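Local coordinates for protein tRNA (cytosine(72)-C(5))-methyltransferase (Pyrococcus horikoshii, PDB 5ZVE) that methylates the C5 position of cytosine 72 in several tRNAs, using S-adenosyl-L-methionine as methyl donor, at residues F84-P89 with Q126-K131; V90-K95 with G111-D116; A190-P195 with E345-F350; N359-F364 with F375-R380. One frame throughout, in Å; residues are numbered along the deposited sequence.

Contact 1 (F84-P89 with Q126-K131); sequences FEPKLP and QIRDPK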
loop_
_atom_site.group_PDB
_atom_site.type_symbol
_atom_site.label_atom_id
_atom_site.label_comp_id
_atom_site.label_asym_id
_atom_site.label_seq_id
_atom_site.Cartn_x
_atom_site.Cartn_y
_atom_site.Cartn_z
ATOM N N PHE A 84 11.539 3.867 25.854
ATOM C CA PHE A 84 10.906 3.145 26.959
ATOM C C PHE A 84 11.517 1.761 27.182
ATOM O O PHE A 84 11.615 0.957 26.255
ATOM C CB PHE A 84 9.402 3.009 26.716
ATOM C CG PHE A 84 8.662 2.346 27.847
ATOM C CD1 PHE A 84 8.867 2.751 29.156
ATOM C CD2 PHE A 84 7.768 1.321 27.603
ATOM C CE1 PHE A 84 8.188 2.147 30.200
ATOM C CE2 PHE A 84 7.093 0.712 28.644
ATOM C CZ PHE A 84 7.302 1.126 29.942
ATOM N N GLU A 85 11.935 1.497 28.415
ATOM C CA GLU A 85 12.515 0.206 28.779
ATOM C C GLU A 85 11.673 -0.483 29.839
ATOM O O GLU A 85 11.965 -0.387 31.032
ATOM C CB GLU A 85 13.951 0.366 29.280
ATOM C CG GLU A 85 14.917 0.905 28.244
ATOM C CD GLU A 85 16.218 0.123 28.210
ATOM O OE1 GLU A 85 16.578 -0.486 29.243
ATOM O OE2 GLU A 85 16.880 0.115 27.149
ATOM N N PRO A 86 10.616 -1.181 29.406
ATOM C CA PRO A 86 9.741 -1.870 30.356
ATOM C C PRO A 86 10.492 -2.945 31.130
ATOM O O PRO A 86 11.339 -3.626 30.559
ATOM C CB PRO A 86 8.665 -2.489 29.458
ATOM C CG PRO A 86 9.301 -2.595 28.114
ATOM C CD PRO A 86 10.232 -1.430 28.007
ATOM N N LYS A 87 10.191 -3.086 32.415
ATOM C CA LYS A 87 10.807 -4.125 33.228
ATOM C C LYS A 87 9.977 -5.392 33.118
ATOM O O LYS A 87 9.256 -5.761 34.040
ATOM C CB LYS A 87 10.923 -3.676 34.681
ATOM C CG LYS A 87 11.756 -2.420 34.850
ATOM C CD LYS A 87 13.181 -2.641 34.368
ATOM C CE LYS A 87 14.089 -1.497 34.791
ATOM N NZ LYS A 87 14.074 -1.290 36.269
ATOM N N LEU A 88 10.095 -6.060 31.979
ATOM C CA LEU A 88 9.193 -7.143 31.624
ATOM C C LEU A 88 9.953 -8.242 30.902
ATOM O O LEU A 88 10.931 -7.964 30.210
ATOM C CB LEU A 88 8.061 -6.618 30.733
ATOM C CG LEU A 88 7.103 -5.576 31.312
ATOM C CD1 LEU A 88 6.030 -5.196 30.296
ATOM C CD2 LEU A 88 6.473 -6.108 32.589
ATOM N N PRO A 89 9.510 -9.498 31.062
ATOM C CA PRO A 89 10.108 -10.564 30.255
ATOM C C PRO A 89 9.826 -10.342 28.765
ATOM O O PRO A 89 8.789 -9.786 28.414
ATOM C CB PRO A 89 9.418 -11.830 30.771
ATOM C CG PRO A 89 8.155 -11.356 31.392
ATOM C CD PRO A 89 8.457 -9.999 31.959
ATOM N N GLN A 126 6.711 -7.813 27.268
ATOM C CA GLN A 126 7.003 -6.862 26.212
ATOM C C GLN A 126 7.325 -7.635 24.944
ATOM O O GLN A 126 7.923 -8.710 24.998
ATOM C CB GLN A 126 8.158 -5.937 26.603
ATOM C CG GLN A 126 9.508 -6.631 26.742
ATOM C CD GLN A 126 10.627 -5.652 27.012
ATOM O OE1 GLN A 126 10.946 -4.811 26.173
ATOM N NE2 GLN A 126 11.230 -5.749 28.193
ATOM N N ILE A 127 6.885 -7.104 23.809
ATOM C CA ILE A 127 7.088 -7.771 22.536
ATOM C C ILE A 127 8.087 -7.001 21.683
ATOM O O ILE A 127 7.915 -5.809 21.417
ATOM C CB ILE A 127 5.776 -7.928 21.757
ATOM C CG1 ILE A 127 4.752 -8.693 22.599
ATOM C CG2 ILE A 127 6.024 -8.634 20.429
ATOM C CD1 ILE A 127 3.365 -8.685 22.016
ATOM N N ARG A 128 9.133 -7.698 21.260
ATOM C CA ARG A 128 10.145 -7.108 20.400
ATOM C C ARG A 128 10.307 -7.891 19.109
ATOM O O ARG A 128 10.079 -9.100 19.074
ATOM C CB ARG A 128 11.478 -7.021 21.136
ATOM C CG ARG A 128 11.601 -5.754 21.956
ATOM C CD ARG A 128 12.736 -5.848 22.932
ATOM N NE ARG A 128 12.565 -4.940 24.063
ATOM C CZ ARG A 128 13.027 -3.696 24.092
ATOM N NH1 ARG A 128 13.693 -3.214 23.052
ATOM N NH2 ARG A 128 12.836 -2.937 25.162
ATOM N N ASP A 129 10.684 -7.189 18.046
ATOM C CA ASP A 129 10.976 -7.831 16.773
ATOM C C ASP A 129 12.363 -8.476 16.865
ATOM O O ASP A 129 13.047 -8.285 17.878
ATOM C CB ASP A 129 10.844 -6.811 15.623
ATOM C CG ASP A 129 12.067 -5.918 15.441
ATOM O OD1 ASP A 129 12.975 -5.872 16.300
ATOM O OD2 ASP A 129 12.093 -5.219 14.406
ATOM N N PRO A 130 12.786 -9.240 15.830
ATOM C CA PRO A 130 14.065 -9.952 15.979
ATOM C C PRO A 130 15.284 -9.041 16.160
ATOM O O PRO A 130 16.340 -9.527 16.548
ATOM C CB PRO A 130 14.178 -10.739 14.668
ATOM C CG PRO A 130 12.775 -10.924 14.218
ATOM C CD PRO A 130 12.076 -9.657 14.603
ATOM N N LYS A 131 15.129 -7.745 15.911
ATOM C CA LYS A 131 16.234 -6.802 16.049
ATOM C C LYS A 131 16.084 -5.891 17.266
ATOM O O LYS A 131 16.754 -4.863 17.361
ATOM C CB LYS A 131 16.360 -5.951 14.786
ATOM C CG LYS A 131 16.719 -6.739 13.545
ATOM C CD LYS A 131 16.847 -5.822 12.334
ATOM C CE LYS A 131 17.106 -6.620 11.070
ATOM N NZ LYS A 131 17.287 -5.752 9.875
#
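The loop F84-P89 runs up to strand 124-128 and meets its Q126, with Q126 N donating to P89 O (3.1 Å). L88 and Q126 have CA atoms 5.8 Å apart. The Q126 side chain carries most of the contact. Its CG sits between the backbone N and the carbonyl carbon (chi1 67°), and the chain is extended beyond CG. Q126 NE2 donates to L88 O at 3.0 Å with an N-H...O angle of 163°. L88 O lies close to the plane of the Q126 amide. On the other branch, the P86 ring crosses the glutamine at about a right angle, with P86 CG 3.4 Å from Q126 OE1. The same oxygen is gripped side-on by R128, two residues on, through NE (2.7 Å) and NH2 (2.8 Å). With OE1 taken by R128 and NE2 by L88 O, the amide is held from both ends, consistent with a fixed rotation. The R128 guanidinium tip also reaches P86, with NH2 4.1 Å from CD. Beyond P89 the chain becomes strand 90-93, where V91 bonds Q126 and R128. The loop thus opens the parallel pairing of strands 90-93 and 124-128 in the PUA domain sheet.

Contact 2 (V90-K95 with G111-D116); sequences VVVANK and GVLKAD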
loop_
_atom_site.group_PDB
_atom_site.type_symbol
_atom_site.label_atom_id
_atom_site.label_comp_id
_atom_site.label_asym_id
_atom_site.label_seq_id
_atom_site.Cartn_x
_atom_site.Cartn_y
_atom_site.Cartn_z
ATOM N N VAL A 90 10.734 -10.786 27.904
ATOM C CA VAL A 90 10.641 -10.476 26.483
ATOM C C VAL A 90 10.025 -11.620 25.681
ATOM O O VAL A 90 10.410 -12.780 25.837
ATOM C CB VAL A 90 12.035 -10.138 25.898
ATOM C CG1 VAL A 90 12.005 -10.094 24.370
ATOM C CG2 VAL A 90 12.554 -8.826 26.477
ATOM N N VAL A 91 9.050 -11.283 24.837
ATOM C CA VAL A 91 8.622 -12.174 23.767
ATOM C C VAL A 91 9.150 -11.628 22.444
ATOM O O VAL A 91 8.945 -10.458 22.122
ATOM C CB VAL A 91 7.089 -12.316 23.685
ATOM C CG1 VAL A 91 6.710 -13.222 22.522
ATOM C CG2 VAL A 91 6.528 -12.864 24.984
ATOM N N VAL A 92 9.846 -12.469 21.689
ATOM C CA VAL A 92 10.362 -12.063 20.390
ATOM C C VAL A 92 9.427 -12.545 19.289
ATOM O O VAL A 92 9.230 -13.747 19.114
ATOM C CB VAL A 92 11.777 -12.608 20.140
ATOM C CG1 VAL A 92 12.347 -12.020 18.855
ATOM C CG2 VAL A 92 12.687 -12.294 21.318
ATOM N N ALA A 93 8.844 -11.597 18.559
ATOM C CA ALA A 93 7.973 -11.914 17.435
ATOM C C ALA A 93 8.794 -11.922 16.162
ATOM O O ALA A 93 9.753 -11.165 16.045
ATOM C CB ALA A 93 6.832 -10.904 17.333
ATOM N N ASN A 94 8.442 -12.780 15.212
ATOM C CA ASN A 94 9.129 -12.747 13.930
ATOM C C ASN A 94 8.783 -11.464 13.180
ATOM O O ASN A 94 7.868 -10.736 13.570
ATOM C CB ASN A 94 8.816 -13.998 13.089
ATOM C CG ASN A 94 7.369 -14.067 12.606
ATOM O OD1 ASN A 94 6.819 -13.108 12.062
ATOM N ND2 ASN A 94 6.755 -15.230 12.786
ATOM N N LYS A 95 9.530 -11.202 12.114
ATOM C CA LYS A 95 9.460 -9.951 11.369
ATOM C C LYS A 95 8.029 -9.559 10.990
ATOM O O LYS A 95 7.641 -8.394 11.092
ATOM C CB LYS A 95 10.328 -10.066 10.110
ATOM C CG LYS A 95 10.239 -8.892 9.163
ATOM C CD LYS A 95 11.332 -8.962 8.100
ATOM C CE LYS A 95 10.826 -9.606 6.822
ATOM N NZ LYS A 95 9.666 -8.855 6.257
ATOM N N GLY A 111 3.443 -16.585 15.284
ATOM C CA GLY A 111 4.151 -15.326 15.156
ATOM C C GLY A 111 5.280 -15.189 16.158
ATOM O O GLY A 111 6.032 -14.217 16.127
ATOM N N VAL A 112 5.405 -16.173 17.042
ATOM C CA VAL A 112 6.408 -16.132 18.103
ATOM C C VAL A 112 7.703 -16.824 17.682
ATOM O O VAL A 112 7.701 -18.002 17.320
ATOM C CB VAL A 112 5.886 -16.786 19.398
ATOM C CG1 VAL A 112 6.992 -16.868 20.442
ATOM C CG2 VAL A 112 4.688 -16.018 19.934
ATOM N N LEU A 113 8.808 -16.090 17.754
ATOM C CA LEU A 113 10.114 -16.620 17.384
ATOM C C LEU A 113 10.777 -17.314 18.573
ATOM O O LEU A 113 11.229 -18.455 18.472
ATOM C CB LEU A 113 11.005 -15.490 16.854
ATOM C CG LEU A 113 12.424 -15.812 16.383
ATOM C CD1 LEU A 113 12.387 -16.703 15.151
ATOM C CD2 LEU A 113 13.189 -14.527 16.097
ATOM N N LYS A 114 10.812 -16.617 19.701
ATOM C CA LYS A 114 11.364 -17.148 20.941
ATOM C C LYS A 114 10.941 -16.236 22.085
ATOM O O LYS A 114 10.414 -15.148 21.845
ATOM C CB LYS A 114 12.887 -17.259 20.855
ATOM C CG LYS A 114 13.586 -15.946 20.540
ATOM C CD LYS A 114 15.061 -16.154 20.242
ATOM C CE LYS A 114 15.748 -14.833 19.967
ATOM N NZ LYS A 114 17.169 -15.002 19.548
ATOM N N ALA A 115 11.155 -16.671 23.322
ATOM C CA ALA A 115 10.672 -15.913 24.468
ATOM C C ALA A 115 11.418 -16.243 25.754
ATOM O O ALA A 115 12.141 -17.239 25.831
ATOM C CB ALA A 115 9.183 -16.154 24.657
ATOM N N ASP A 116 11.235 -15.385 26.753
ATOM C CA ASP A 116 11.783 -15.595 28.086
ATOM C C ASP A 116 11.103 -16.810 28.710
ATOM O O ASP A 116 9.880 -16.929 28.671
ATOM C CB ASP A 116 11.585 -14.338 28.942
ATOM C CG ASP A 116 12.273 -14.420 30.295
ATOM O OD1 ASP A 116 12.007 -15.367 31.065
ATOM O OD2 ASP A 116 13.089 -13.522 30.593
HETATM O O HOH W 1 13.001 -11.384 28.928
#
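The flat carboxamide of N94 approaches G111, with N94 ND2 3.5 Å from G111 CA. Its other branch, OD1, is turned to A97 N and caps helix 95-101. Side chains of the paired strands fall on the two faces of the sheet. V91 and A115 lie on one, touching through V91 CG2 and A115 CB, and V91 CG1 also packs on V112 CG1. V92 and K114 lie on the other face, side by side and pointing the same way, with V92 CB 3.8 Å from K114 CG. With CG anti to the backbone N (chi1 -179°), the L113 side chain lies alongside V92 too, its CD2 3.8 Å from V92 CG1.

Strands 90-93 and 112-115 are antiparallel, their axes at 155°. V92 N donates to K114 O at 2.7 Å, and D116 N donates to V90 O. A classic beta bulge follows, with L113 and K114 both facing V92. V92 O accepts from L113 N at 2.7 Å and weakly from K114 N at 3.3 Å. Past the bulge, N94 N donates to G111 O at 3.0 Å. At the other end a water accepts from V90 N (2.6 Å) and donates to D116 OD2. D116 OD1 is bonded to N118 N.

Backbone bonds therefore hold the PUA sheet's end strand 112-115 in place, while apolar groups and the lysine's aliphatic stem fill in beside them. The bulge puts two N-H groups on one carbonyl, and the water extends the polar link beyond the last direct bond.

Contact 3 (A190-P195 with E345-F350); sequences ARVLEP and EEQSIF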
loop_
_atom_site.group_PDB
_atom_site.type_symbol
_atom_site.label_atom_id
_atom_site.label_comp_id
_atom_site.label_asym_id
_atom_site.label_seq_id
_atom_site.Cartn_x
_atom_site.Cartn_y
_atom_site.Cartn_z
ATOM N N ALA A 190 -6.655 5.733 -9.455
ATOM C CA ALA A 190 -7.748 5.233 -10.291
ATOM C C ALA A 190 -8.656 6.364 -10.770
ATOM O O ALA A 190 -9.144 6.346 -11.899
ATOM C CB ALA A 190 -8.558 4.190 -9.538
ATOM N N ARG A 191 -8.885 7.343 -9.903
ATOM C CA ARG A 191 -9.663 8.521 -10.275
ATOM C C ARG A 191 -9.000 9.305 -11.407
ATOM O O ARG A 191 -9.647 9.679 -12.387
ATOM C CB ARG A 191 -9.861 9.425 -9.058
ATOM C CG ARG A 191 -10.984 8.982 -8.143
ATOM C CD ARG A 191 -12.315 9.517 -8.650
ATOM N NE ARG A 191 -13.407 9.216 -7.731
ATOM C CZ ARG A 191 -14.653 9.639 -7.897
ATOM N NH1 ARG A 191 -14.965 10.388 -8.946
ATOM N NH2 ARG A 191 -15.584 9.316 -7.014
ATOM N N VAL A 192 -7.704 9.544 -11.259
ATOM C CA VAL A 192 -6.932 10.320 -12.218
ATOM C C VAL A 192 -6.886 9.635 -13.592
ATOM O O VAL A 192 -6.691 10.285 -14.616
ATOM C CB VAL A 192 -5.503 10.568 -11.660
ATOM C CG1 VAL A 192 -4.543 11.065 -12.728
ATOM C CG2 VAL A 192 -5.566 11.534 -10.475
ATOM N N LEU A 193 -7.144 8.332 -13.612
ATOM C CA LEU A 193 -7.230 7.591 -14.864
ATOM C C LEU A 193 -8.500 7.941 -15.636
ATOM O O LEU A 193 -8.527 7.866 -16.867
ATOM C CB LEU A 193 -7.182 6.085 -14.603
ATOM C CG LEU A 193 -7.157 5.218 -15.865
ATOM C CD1 LEU A 193 -5.928 5.526 -16.711
ATOM C CD2 LEU A 193 -7.204 3.736 -15.525
ATOM N N GLU A 194 -9.536 8.338 -14.900
ATOM C CA GLU A 194 -10.843 8.673 -15.468
ATOM C C GLU A 194 -11.359 7.607 -16.436
ATOM O O GLU A 194 -11.585 7.896 -17.610
ATOM C CB GLU A 194 -10.789 10.023 -16.187
ATOM C CG GLU A 194 -10.353 11.196 -15.325
ATOM C CD GLU A 194 -10.397 12.514 -16.085
ATOM O OE1 GLU A 194 -11.075 12.576 -17.132
ATOM O OE2 GLU A 194 -9.758 13.490 -15.639
ATOM N N PRO A 195 -11.545 6.371 -15.951
ATOM C CA PRO A 195 -11.998 5.322 -16.868
ATOM C C PRO A 195 -13.417 5.566 -17.364
ATOM O O PRO A 195 -14.267 6.008 -16.596
ATOM C CB PRO A 195 -11.932 4.058 -16.010
ATOM C CG PRO A 195 -12.160 4.554 -14.615
ATOM C CD PRO A 195 -11.487 5.898 -14.554
ATOM N N GLU A 345 0.132 15.223 -18.746
ATOM C CA GLU A 345 -1.187 15.837 -18.671
ATOM C C GLU A 345 -1.574 16.129 -17.228
ATOM O O GLU A 345 -1.211 15.390 -16.309
ATOM C CB GLU A 345 -2.241 14.940 -19.316
ATOM C CG GLU A 345 -1.966 14.599 -20.765
ATOM C CD GLU A 345 -2.833 15.397 -21.726
ATOM O OE1 GLU A 345 -4.070 15.220 -21.693
ATOM O OE2 GLU A 345 -2.279 16.196 -22.515
ATOM N N GLU A 346 -2.307 17.220 -17.046
ATOM C CA GLU A 346 -2.831 17.610 -15.745
ATOM C C GLU A 346 -3.687 16.497 -15.154
ATOM O O GLU A 346 -4.522 15.914 -15.844
ATOM C CB GLU A 346 -3.647 18.896 -15.883
ATOM C CG GLU A 346 -4.034 19.564 -14.587
ATOM C CD GLU A 346 -4.927 20.771 -14.810
ATOM O OE1 GLU A 346 -5.975 20.619 -15.476
ATOM O OE2 GLU A 346 -4.577 21.872 -14.333
ATOM N N GLN A 347 -3.483 16.205 -13.875
ATOM C CA GLN A 347 -4.282 15.191 -13.206
ATOM C C GLN A 347 -5.515 15.841 -12.588
ATOM O O GLN A 347 -5.451 16.971 -12.100
ATOM C CB GLN A 347 -3.453 14.463 -12.148
ATOM C CG GLN A 347 -2.242 13.737 -12.716
ATOM C CD GLN A 347 -1.433 13.036 -11.648
ATOM O OE1 GLN A 347 -1.922 12.789 -10.546
ATOM N NE2 GLN A 347 -0.189 12.700 -11.973
ATOM N N SER A 348 -6.633 15.121 -12.608
ATOM C CA SER A 348 -7.924 15.698 -12.247
ATOM C C SER A 348 -8.002 16.019 -10.762
ATOM O O SER A 348 -8.680 16.963 -10.361
ATOM C CB SER A 348 -9.060 14.753 -12.634
ATOM O OG SER A 348 -8.940 13.509 -11.961
ATOM N N ILE A 349 -7.305 15.229 -9.954
ATOM C CA ILE A 349 -7.197 15.501 -8.527
ATOM C C ILE A 349 -5.733 15.696 -8.166
ATOM O O ILE A 349 -4.915 14.812 -8.384
ATOM C CB ILE A 349 -7.792 14.356 -7.681
ATOM C CG1 ILE A 349 -9.287 14.194 -7.974
ATOM C CG2 ILE A 349 -7.546 14.601 -6.196
ATOM C CD1 ILE A 349 -9.929 13.000 -7.288
ATOM N N PHE A 350 -5.405 16.860 -7.620
ATOM C CA PHE A 350 -4.040 17.128 -7.196
ATOM C C PHE A 350 -4.036 17.674 -5.779
ATOM O O PHE A 350 -4.278 18.859 -5.562
ATOM C CB PHE A 350 -3.350 18.117 -8.134
ATOM C CG PHE A 350 -1.849 17.991 -8.141
ATOM C CD1 PHE A 350 -1.101 18.366 -7.034
ATOM C CD2 PHE A 350 -1.186 17.512 -9.262
ATOM C CE1 PHE A 350 0.275 18.248 -7.035
ATOM C CE2 PHE A 350 0.189 17.398 -9.272
ATOM C CZ PHE A 350 0.923 17.767 -8.159
HETATM O O HOH W 2 -7.214 12.808 -14.608
#
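V192 and Q347 cross obliquely, and the valine methyl lies against the aliphatic stem of the glutamine. V192 CG1 is 3.5 Å from Q347 CG and 3.6 Å from Q347 CB. It is anti to its own backbone N (chi1 166°), which puts it on the glutamine stem. The Q347 chain is extended beyond CG. V192 lies against the stem and the amide carbon and oxygen alike, while OE1 bonds Q362 NE2 and NE2 bonds I376 O. The buried amide is thus satisfied by strand residues.

S348 and I349 meet the helix end as well. S348 presents CB to the E194 carboxylate, with S348 CB 3.3 Å from E194 OE2. A water joins the same region. It donates to V192 O (2.6 Å) and E194 OE2 (2.8 Å) and accepts from S348 N (3.1 Å). This three-way bridge ties the polar end of the helix to the loop. I349 touches through its tip, with CD1 4.0 Å from R191 CB. The arginine bends at chi2 (-84°), and its NE forms a salt bridge with E69.

E194 is the first residue to leave the helical conformation, with positive phi (49°), so the contact lies at the C-terminal end of helix 184-193. Helix 210-218 packs on A190 and L193 of the same helix. K378 of strand 374-381 touches both V192 and Q347. Loop 345-350 leads from strand 342-344 to strand 353-355.

Contact 4 (N359-F364 with F375-R380); sequences NKVQRF and FIAKLR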
loop_
_atom_site.group_PDB
_atom_site.type_symbol
_atom_site.label_atom_id
_atom_site.label_comp_id
_atom_site.label_asym_id
_atom_site.label_seq_id
_atom_site.Cartn_x
_atom_site.Cartn_y
_atom_site.Cartn_z
ATOM N N ASN A 359 6.641 19.131 -13.378
ATOM C CA ASN A 359 5.475 19.947 -13.034
ATOM C C ASN A 359 4.116 19.263 -12.860
ATOM O O ASN A 359 3.376 19.603 -11.936
ATOM C CB ASN A 359 5.319 21.052 -14.080
ATOM C CG ASN A 359 5.933 22.362 -13.632
ATOM O OD1 ASN A 359 5.876 22.717 -12.453
ATOM N ND2 ASN A 359 6.527 23.090 -14.573
ATOM N N LYS A 360 3.773 18.311 -13.718
ATOM C CA LYS A 360 2.404 17.801 -13.700
ATOM C C LYS A 360 2.243 16.456 -12.993
ATOM O O LYS A 360 1.118 15.982 -12.815
ATOM C CB LYS A 360 1.866 17.697 -15.127
ATOM C CG LYS A 360 1.744 19.041 -15.831
ATOM C CD LYS A 360 1.112 18.892 -17.197
ATOM C CE LYS A 360 0.841 20.243 -17.827
ATOM N NZ LYS A 360 0.159 20.098 -19.141
ATOM N N VAL A 361 3.350 15.842 -12.587
ATOM C CA VAL A 361 3.270 14.609 -11.806
ATOM C C VAL A 361 2.986 14.913 -10.349
ATOM O O VAL A 361 3.245 16.016 -9.871
ATOM C CB VAL A 361 4.556 13.765 -11.915
ATOM C CG1 VAL A 361 4.727 13.259 -13.331
ATOM C CG2 VAL A 361 5.768 14.562 -11.455
ATOM N N GLN A 362 2.464 13.923 -9.637
ATOM C CA GLN A 362 1.998 14.150 -8.280
ATOM C C GLN A 362 2.679 13.216 -7.288
ATOM O O GLN A 362 2.599 11.995 -7.412
ATOM C CB GLN A 362 0.477 13.978 -8.213
ATOM C CG GLN A 362 -0.128 14.345 -6.870
ATOM C CD GLN A 362 -1.640 14.297 -6.868
ATOM O OE1 GLN A 362 -2.274 14.714 -5.903
ATOM N NE2 GLN A 362 -2.226 13.782 -7.943
ATOM N N ARG A 363 3.338 13.799 -6.292
ATOM C CA ARG A 363 4.004 13.009 -5.264
ATOM C C ARG A 363 3.295 13.125 -3.927
ATOM O O ARG A 363 2.724 14.164 -3.602
ATOM C CB ARG A 363 5.464 13.434 -5.102
ATOM C CG ARG A 363 6.457 12.615 -5.922
ATOM C CD ARG A 363 7.867 13.127 -5.713
ATOM N NE ARG A 363 8.874 12.302 -6.371
ATOM C CZ ARG A 363 9.588 11.367 -5.752
ATOM N NH1 ARG A 363 9.396 11.128 -4.457
ATOM N NH2 ARG A 363 10.493 10.667 -6.423
ATOM N N PHE A 364 3.347 12.044 -3.159
ATOM C CA PHE A 364 2.850 12.036 -1.797
ATOM C C PHE A 364 3.996 11.738 -0.841
ATOM O O PHE A 364 4.846 10.891 -1.117
ATOM C CB PHE A 364 1.724 11.014 -1.630
ATOM C CG PHE A 364 0.450 11.390 -2.339
ATOM C CD1 PHE A 364 0.234 11.018 -3.656
ATOM C CD2 PHE A 364 -0.534 12.113 -1.682
ATOM C CE1 PHE A 364 -0.940 11.365 -4.308
ATOM C CE2 PHE A 364 -1.713 12.461 -2.326
ATOM C CZ PHE A 364 -1.915 12.087 -3.642
ATOM N N PHE A 375 3.812 8.038 -5.860
ATOM C CA PHE A 375 4.097 8.785 -7.075
ATOM C C PHE A 375 3.060 8.473 -8.142
ATOM O O PHE A 375 2.705 7.315 -8.348
ATOM C CB PHE A 375 5.508 8.455 -7.578
ATOM C CG PHE A 375 5.876 9.161 -8.850
ATOM C CD1 PHE A 375 6.332 10.469 -8.821
ATOM C CD2 PHE A 375 5.770 8.517 -10.072
ATOM C CE1 PHE A 375 6.667 11.127 -9.993
ATOM C CE2 PHE A 375 6.110 9.164 -11.247
ATOM C CZ PHE A 375 6.559 10.471 -11.208
ATOM N N ILE A 376 2.571 9.509 -8.816
ATOM C CA ILE A 376 1.565 9.344 -9.863
ATOM C C ILE A 376 1.890 10.204 -11.078
ATOM O O ILE A 376 2.056 11.417 -10.960
ATOM C CB ILE A 376 0.142 9.726 -9.379
ATOM C CG1 ILE A 376 -0.210 9.044 -8.055
ATOM C CG2 ILE A 376 -0.894 9.394 -10.446
ATOM C CD1 ILE A 376 -1.602 9.437 -7.528
ATOM N N ALA A 377 1.977 9.570 -12.243
ATOM C CA ALA A 377 2.149 10.290 -13.498
ATOM C C ALA A 377 1.020 9.952 -14.464
ATOM O O ALA A 377 0.660 8.786 -14.620
ATOM C CB ALA A 377 3.503 9.961 -14.123
ATOM N N LYS A 378 0.476 10.969 -15.125
ATOM C CA LYS A 378 -0.568 10.756 -16.122
ATOM C C LYS A 378 -0.112 11.249 -17.480
ATOM O O LYS A 378 0.217 12.426 -17.635
ATOM C CB LYS A 378 -1.859 11.471 -15.732
ATOM C CG LYS A 378 -2.979 11.282 -16.742
ATOM C CD LYS A 378 -4.050 12.337 -16.576
ATOM C CE LYS A 378 -5.245 12.036 -17.455
ATOM N NZ LYS A 378 -6.258 13.118 -17.390
ATOM N N LEU A 379 -0.115 10.360 -18.469
ATOM C CA LEU A 379 0.407 10.710 -19.788
ATOM C C LEU A 379 -0.543 10.436 -20.943
ATOM O O LEU A 379 -1.370 9.522 -20.899
ATOM C CB LEU A 379 1.708 9.969 -20.068
ATOM C CG LEU A 379 2.919 10.222 -19.181
ATOM C CD1 LEU A 379 4.150 9.907 -19.963
ATOM C CD2 LEU A 379 2.976 11.633 -18.738
ATOM N N ARG A 380 -0.380 11.235 -21.990
ATOM C CA ARG A 380 -1.134 11.103 -23.222
ATOM C C ARG A 380 -0.177 10.731 -24.360
ATOM O O ARG A 380 0.850 11.387 -24.552
ATOM C CB ARG A 380 -1.871 12.412 -23.512
ATOM C CG ARG A 380 -2.391 12.598 -24.923
ATOM C CD ARG A 380 -3.500 11.616 -25.247
ATOM N NE ARG A 380 -4.546 11.516 -24.225
ATOM C CZ ARG A 380 -5.359 12.504 -23.854
ATOM N NH1 ARG A 380 -5.272 13.697 -24.422
ATOM N NH2 ARG A 380 -6.274 12.290 -22.916
HETATM O O HOH W 3 0.656 13.693 -14.665
#
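Strands 361-364 and 374-381 run antiparallel, with Q362 paired to I376 and R363 to F375, in the central sheet of the class I methyltransferase fold, where strand 374-381 is the characteristic antiparallel strand. The axes lie 4.8 Å apart. Q362 and I376 form the hydrogen-bonded pair: Q362 N donates to I376 O and I376 N to Q362 O, each at 2.9 Å. On one face, R363 CG meets the rim of the F375 ring in its plane, 3.6 Å from CD1. The guanidinium and ring planes are 63° apart. R363 runs on to E331, which it meets in a salt bridge through NE. V361 splits its methyls, with CG1 on A377 CB (3.6 Å) and CG2 near F375 CE1 (3.8 Å). On the other face, I376 CD1 touches the edge of the F364 ring, 3.8 Å from CE1. Where the pairing ends, a water accepts from K378 N at 2.8 Å and lies near K360 O. All seven touching residues are buried. Helix 331-339 covers F375 and A377, with V334 touching both. Strand 316-322 flanks strand 374-381, bonding through T322 and Y320, and strand 353-355 borders 361-364.

In the fold
Contact 2 is nested inside the loop closed by contact 1. Their centres are 10 Å apart, and strand 90-93 lies between 112-115 and 124-128 in one sheet. Contact 3 comes next along the chain, then contact 4. These two have centres 9 Å apart and touch through Q347 and F350. The two groups lie on opposite sides of the chain's centre, about 42 to 45 Å apart between centres. Contacts 1 and 2 build the PUA sheet, away from the annotated sites. Contacts 3 and 4 belong to the methyltransferase domain, with I376 about 7 Å from cofactor-binding K211 between side chains. The two pairs thus represent two separate domains of the enzyme.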